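Local coordinates for protein CT398 (Chlamydia trachomatis, PDB 4ILO) that is of unknown function but may bind DNA or RNA, pairing a long coiled-coil hairpin with a C4-type zinc ribbon, at residues I70-Q84 / L96-L110. Residues are numbered along the deposited sequence; the frame is centred on the assembly and turned at random.
Sequences IQEISDQINKLENQQ and LTQEMTAANKERRTL
R107 reaches across to S74: its NH1 donates to S74 OG at 2.9 Å in a nearly straight bond (N-H...O 164°), with the hydroxyl oxygen lying in the guanidinium plane. On its own helix R107 NH2 donates to N104 OD1 at 2.8 Å, and a water links NH1 to the carbonyl of S74, so the group is held along its edge. S74 OG in turn donates to I70 O, from above the carbonyl plane. With CG anti to the backbone N (chi1 -176°) and a bend at chi3, the arginine chain is a knob among I70, I73, S74 and I77; the I77 CD1 methyl lies over the centre of one guanidinium face, 3.7 Å from R107 CZ.

The remaining contacts are mostly between carbons. I73 is the reciprocal knob, seated among A103, E106, R107 and L110, its CD1 3.6 Å from L110 CD1. I77 CG1 rests on A103 CB at 3.7 Å. L80 spreads its branches: CD2 meets L96 CD2 at 3.6 Å, while CD1 lies against E99 CG. L96 CD1 packs on Q84 CA. M100 CG touches L80 CB, and its SD meets E81 CG at 3.3 Å.

Segments 70-84 and 96-110 run antiparallel at 160°, their axes coming within 9.8 Å, as in a coiled coil. They belong to helices 2-86 and 90-171, joined by the short link between residues 86 and 90, at the Q84/L96 end; at the other end I70 continues onto E111 and L114 of helix 90-171.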
# COMPACT_ATOMS: atom_id res chain seq x y z
N ILE A 70 -16.63 6.08 44.69
CA ILE A 70 -17.29 5.08 45.53
C ILE A 70 -16.73 5.15 46.94
O ILE A 70 -17.48 5.25 47.93
CB ILE A 70 -17.18 3.69 44.91
CG1 ILE A 70 -18.06 3.61 43.67
CG2 ILE A 70 -17.63 2.62 45.92
CD1 ILE A 70 -17.73 2.43 42.82
N GLN A 71 -15.41 5.24 47.03
CA GLN A 71 -14.74 5.38 48.31
C GLN A 71 -15.27 6.59 49.08
O GLN A 71 -15.55 6.52 50.29
CB GLN A 71 -13.23 5.53 48.09
CG GLN A 71 -12.43 5.32 49.35
CD GLN A 71 -12.82 4.04 50.06
OE1 GLN A 71 -12.55 2.93 49.57
NE2 GLN A 71 -13.48 4.19 51.21
N GLU A 72 -15.37 7.72 48.40
CA GLU A 72 -15.82 8.94 49.04
C GLU A 72 -17.27 8.80 49.55
O GLU A 72 -17.60 9.27 50.64
CB GLU A 72 -15.69 10.08 48.04
CG GLU A 72 -16.37 11.35 48.51
CD GLU A 72 -15.76 11.86 49.82
OE1 GLU A 72 -16.51 12.39 50.69
OE2 GLU A 72 -14.52 11.71 49.99
N ILE A 73 -18.16 8.18 48.77
CA ILE A 73 -19.53 8.03 49.27
C ILE A 73 -19.55 7.08 50.47
O ILE A 73 -20.31 7.29 51.45
CB ILE A 73 -20.46 7.57 48.13
CG1 ILE A 73 -20.60 8.67 47.10
CG2 ILE A 73 -21.85 7.26 48.67
CD1 ILE A 73 -21.58 8.32 45.98
N SER A 74 -18.76 6.02 50.40
CA SER A 74 -18.68 5.05 51.49
C SER A 74 -18.21 5.71 52.78
O SER A 74 -18.80 5.49 53.84
CB SER A 74 -17.78 3.87 51.13
OG SER A 74 -18.34 3.15 50.01
N ASP A 75 -17.20 6.59 52.69
CA ASP A 75 -16.76 7.30 53.89
C ASP A 75 -17.83 8.26 54.39
O ASP A 75 -17.94 8.49 55.59
CB ASP A 75 -15.50 8.13 53.67
CG ASP A 75 -14.30 7.30 53.26
OD1 ASP A 75 -14.29 6.05 53.46
OD2 ASP A 75 -13.36 7.93 52.72
N GLN A 76 -18.59 8.85 53.49
CA GLN A 76 -19.60 9.78 53.92
C GLN A 76 -20.76 9.05 54.60
O GLN A 76 -21.32 9.55 55.57
CB GLN A 76 -20.10 10.55 52.69
CG GLN A 76 -21.00 11.70 53.06
CD GLN A 76 -20.34 12.63 54.10
OE1 GLN A 76 -19.16 13.04 53.96
NE2 GLN A 76 -21.09 12.94 55.16
N ILE A 77 -21.14 7.89 54.09
CA ILE A 77 -22.18 7.10 54.73
C ILE A 77 -21.75 6.72 56.14
O ILE A 77 -22.53 6.82 57.10
CB ILE A 77 -22.51 5.88 53.87
CG1 ILE A 77 -23.31 6.30 52.63
CG2 ILE A 77 -23.27 4.77 54.70
CD1 ILE A 77 -23.48 5.10 51.66
N ASN A 78 -20.49 6.33 56.30
CA ASN A 78 -19.99 6.04 57.64
C ASN A 78 -20.08 7.24 58.55
O ASN A 78 -20.44 7.10 59.73
CB ASN A 78 -18.54 5.58 57.63
CG ASN A 78 -18.38 4.15 57.17
OD1 ASN A 78 -19.21 3.30 57.51
ND2 ASN A 78 -17.33 3.87 56.39
N LYS A 79 -19.72 8.43 58.06
CA LYS A 79 -19.88 9.61 58.90
C LYS A 79 -21.34 9.79 59.30
O LYS A 79 -21.63 10.13 60.44
CB LYS A 79 -19.39 10.87 58.19
N LEU A 80 -22.27 9.55 58.37
CA LEU A 80 -23.67 9.79 58.70
C LEU A 80 -24.16 8.80 59.75
O LEU A 80 -25.02 9.13 60.58
CB LEU A 80 -24.51 9.70 57.45
CG LEU A 80 -24.30 10.75 56.35
CD1 LEU A 80 -25.08 10.37 55.10
CD2 LEU A 80 -24.75 12.20 56.82
N GLU A 81 -23.64 7.58 59.72
CA GLU A 81 -24.05 6.58 60.69
C GLU A 81 -23.56 6.95 62.08
O GLU A 81 -24.31 6.88 63.05
CB GLU A 81 -23.53 5.20 60.28
CG GLU A 81 -24.34 4.71 59.14
CD GLU A 81 -23.89 3.40 58.59
OE1 GLU A 81 -22.72 3.04 58.83
OE2 GLU A 81 -24.72 2.76 57.90
N ASN A 82 -22.33 7.40 62.19
CA ASN A 82 -21.87 7.88 63.47
C ASN A 82 -22.72 9.05 63.97
O ASN A 82 -23.07 9.10 65.15
CB ASN A 82 -20.38 8.24 63.38
CG ASN A 82 -19.53 7.03 62.98
OD1 ASN A 82 -19.89 5.87 63.23
ND2 ASN A 82 -18.42 7.30 62.32
N GLN A 83 -23.09 9.99 63.07
CA GLN A 83 -23.90 11.13 63.50
C GLN A 83 -25.25 10.66 64.04
O GLN A 83 -25.72 11.13 65.08
CB GLN A 83 -24.16 12.09 62.35
CG GLN A 83 -23.00 12.98 61.98
CD GLN A 83 -23.23 13.84 60.74
OE1 GLN A 83 -24.33 14.32 60.49
NE2 GLN A 83 -22.16 14.04 59.95
N GLN A 84 -25.87 9.72 63.33
CA GLN A 84 -27.19 9.27 63.70
C GLN A 84 -27.18 8.54 65.04
O GLN A 84 -28.15 8.64 65.79
CB GLN A 84 -27.75 8.36 62.60
CG GLN A 84 -29.21 8.03 62.84
CD GLN A 84 -29.77 7.03 61.86
OE1 GLN A 84 -30.81 7.26 61.17
NE2 GLN A 84 -29.12 5.92 61.78
N LEU A 96 -31.23 11.74 58.58
CA LEU A 96 -30.08 10.86 58.39
C LEU A 96 -30.49 9.53 57.77
O LEU A 96 -29.80 9.02 56.87
CB LEU A 96 -29.39 10.67 59.74
CG LEU A 96 -28.69 12.01 60.05
CD1 LEU A 96 -28.22 12.09 61.46
CD2 LEU A 96 -27.50 12.17 59.15
N THR A 97 -31.61 8.95 58.19
CA THR A 97 -32.10 7.76 57.50
C THR A 97 -32.22 8.03 56.00
O THR A 97 -31.72 7.25 55.17
CB THR A 97 -33.45 7.35 58.09
OG1 THR A 97 -33.25 6.85 59.42
CG2 THR A 97 -34.11 6.28 57.28
N GLN A 98 -32.91 9.14 55.66
CA GLN A 98 -33.22 9.42 54.27
C GLN A 98 -31.93 9.69 53.50
O GLN A 98 -31.78 9.22 52.37
CB GLN A 98 -34.19 10.60 54.17
CG GLN A 98 -35.59 10.26 54.73
CD GLN A 98 -36.37 11.46 55.27
OE1 GLN A 98 -36.04 12.63 54.99
NE2 GLN A 98 -37.40 11.18 56.07
N GLU A 99 -31.02 10.46 54.09
CA GLU A 99 -29.76 10.74 53.42
C GLU A 99 -28.97 9.46 53.16
O GLU A 99 -28.39 9.29 52.08
CB GLU A 99 -28.94 11.73 54.24
CG GLU A 99 -27.73 12.26 53.45
CD GLU A 99 -28.05 13.38 52.44
OE1 GLU A 99 -29.03 14.16 52.61
OE2 GLU A 99 -27.25 13.49 51.48
N MET A 100 -28.94 8.54 54.12
CA MET A 100 -28.16 7.33 53.94
C MET A 100 -28.78 6.45 52.87
O MET A 100 -28.08 5.83 52.05
CB MET A 100 -28.02 6.58 55.27
CG MET A 100 -26.98 7.23 56.20
SD MET A 100 -26.86 6.30 57.74
CE MET A 100 -28.05 7.05 58.81
N THR A 101 -30.10 6.45 52.82
CA THR A 101 -30.79 5.68 51.78
C THR A 101 -30.42 6.22 50.42
O THR A 101 -29.98 5.47 49.54
CB THR A 101 -32.29 5.69 52.06
OG1 THR A 101 -32.52 4.87 53.22
CG2 THR A 101 -33.13 5.12 50.90
N ALA A 102 -30.44 7.56 50.29
CA ALA A 102 -30.15 8.19 49.01
C ALA A 102 -28.70 8.00 48.65
O ALA A 102 -28.36 7.74 47.49
CB ALA A 102 -30.45 9.70 49.09
N ALA A 103 -27.81 8.16 49.63
CA ALA A 103 -26.40 8.00 49.35
C ALA A 103 -26.10 6.57 48.93
O ALA A 103 -25.36 6.36 47.96
CB ALA A 103 -25.59 8.41 50.57
N ASN A 104 -26.69 5.58 49.63
CA ASN A 104 -26.45 4.19 49.27
C ASN A 104 -26.92 3.89 47.86
O ASN A 104 -26.31 3.08 47.14
CB ASN A 104 -27.14 3.25 50.24
CG ASN A 104 -26.72 1.82 50.04
OD1 ASN A 104 -25.52 1.52 50.01
ND2 ASN A 104 -27.70 0.92 49.89
N LYS A 105 -28.03 4.50 47.45
CA LYS A 105 -28.58 4.20 46.13
C LYS A 105 -27.69 4.78 45.03
O LYS A 105 -27.50 4.16 43.97
CB LYS A 105 -29.99 4.77 46.05
CG LYS A 105 -30.60 4.76 44.67
CD LYS A 105 -32.02 5.37 44.66
CE LYS A 105 -32.79 4.96 43.40
NZ LYS A 105 -34.22 5.46 43.41
N GLU A 106 -27.15 5.97 45.26
CA GLU A 106 -26.18 6.52 44.33
C GLU A 106 -24.93 5.64 44.29
O GLU A 106 -24.37 5.38 43.22
CB GLU A 106 -25.80 7.95 44.76
CG GLU A 106 -24.73 8.70 43.86
CD GLU A 106 -25.17 8.91 42.35
OE1 GLU A 106 -26.39 8.84 42.04
OE2 GLU A 106 -24.28 9.17 41.48
N ARG A 107 -24.48 5.16 45.45
CA ARG A 107 -23.28 4.34 45.48
C ARG A 107 -23.51 3.08 44.68
O ARG A 107 -22.64 2.65 43.92
CB ARG A 107 -22.88 3.98 46.92
CG ARG A 107 -21.58 3.20 46.99
CD ARG A 107 -21.08 3.00 48.41
NE ARG A 107 -22.09 2.33 49.24
CZ ARG A 107 -21.94 1.99 50.51
NH1 ARG A 107 -20.80 2.24 51.16
NH2 ARG A 107 -22.95 1.41 51.14
N ARG A 108 -24.68 2.48 44.86
CA ARG A 108 -25.06 1.27 44.13
C ARG A 108 -24.97 1.51 42.63
O ARG A 108 -24.43 0.69 41.89
CB ARG A 108 -26.47 0.83 44.52
CG ARG A 108 -26.93 -0.44 43.82
CD ARG A 108 -28.36 -0.78 44.19
NE ARG A 108 -28.43 -1.54 45.44
CZ ARG A 108 -28.91 -1.06 46.58
NH1 ARG A 108 -29.37 0.18 46.64
NH2 ARG A 108 -28.94 -1.82 47.67
N THR A 109 -25.50 2.64 42.19
CA THR A 109 -25.41 3.02 40.79
C THR A 109 -23.98 3.14 40.32
O THR A 109 -23.64 2.70 39.22
CB THR A 109 -26.18 4.31 40.54
OG1 THR A 109 -27.55 4.07 40.90
CG2 THR A 109 -26.08 4.65 39.05
N LEU A 110 -23.11 3.77 41.13
CA LEU A 110 -21.73 3.87 40.72
C LEU A 110 -21.06 2.50 40.66
O LEU A 110 -20.21 2.26 39.80
CB LEU A 110 -20.97 4.78 41.66
CG LEU A 110 -21.59 6.17 41.56
CD1 LEU A 110 -20.98 6.95 42.70
CD2 LEU A 110 -21.33 6.82 40.17
O HOH W 1 -19.85 2.79 54.06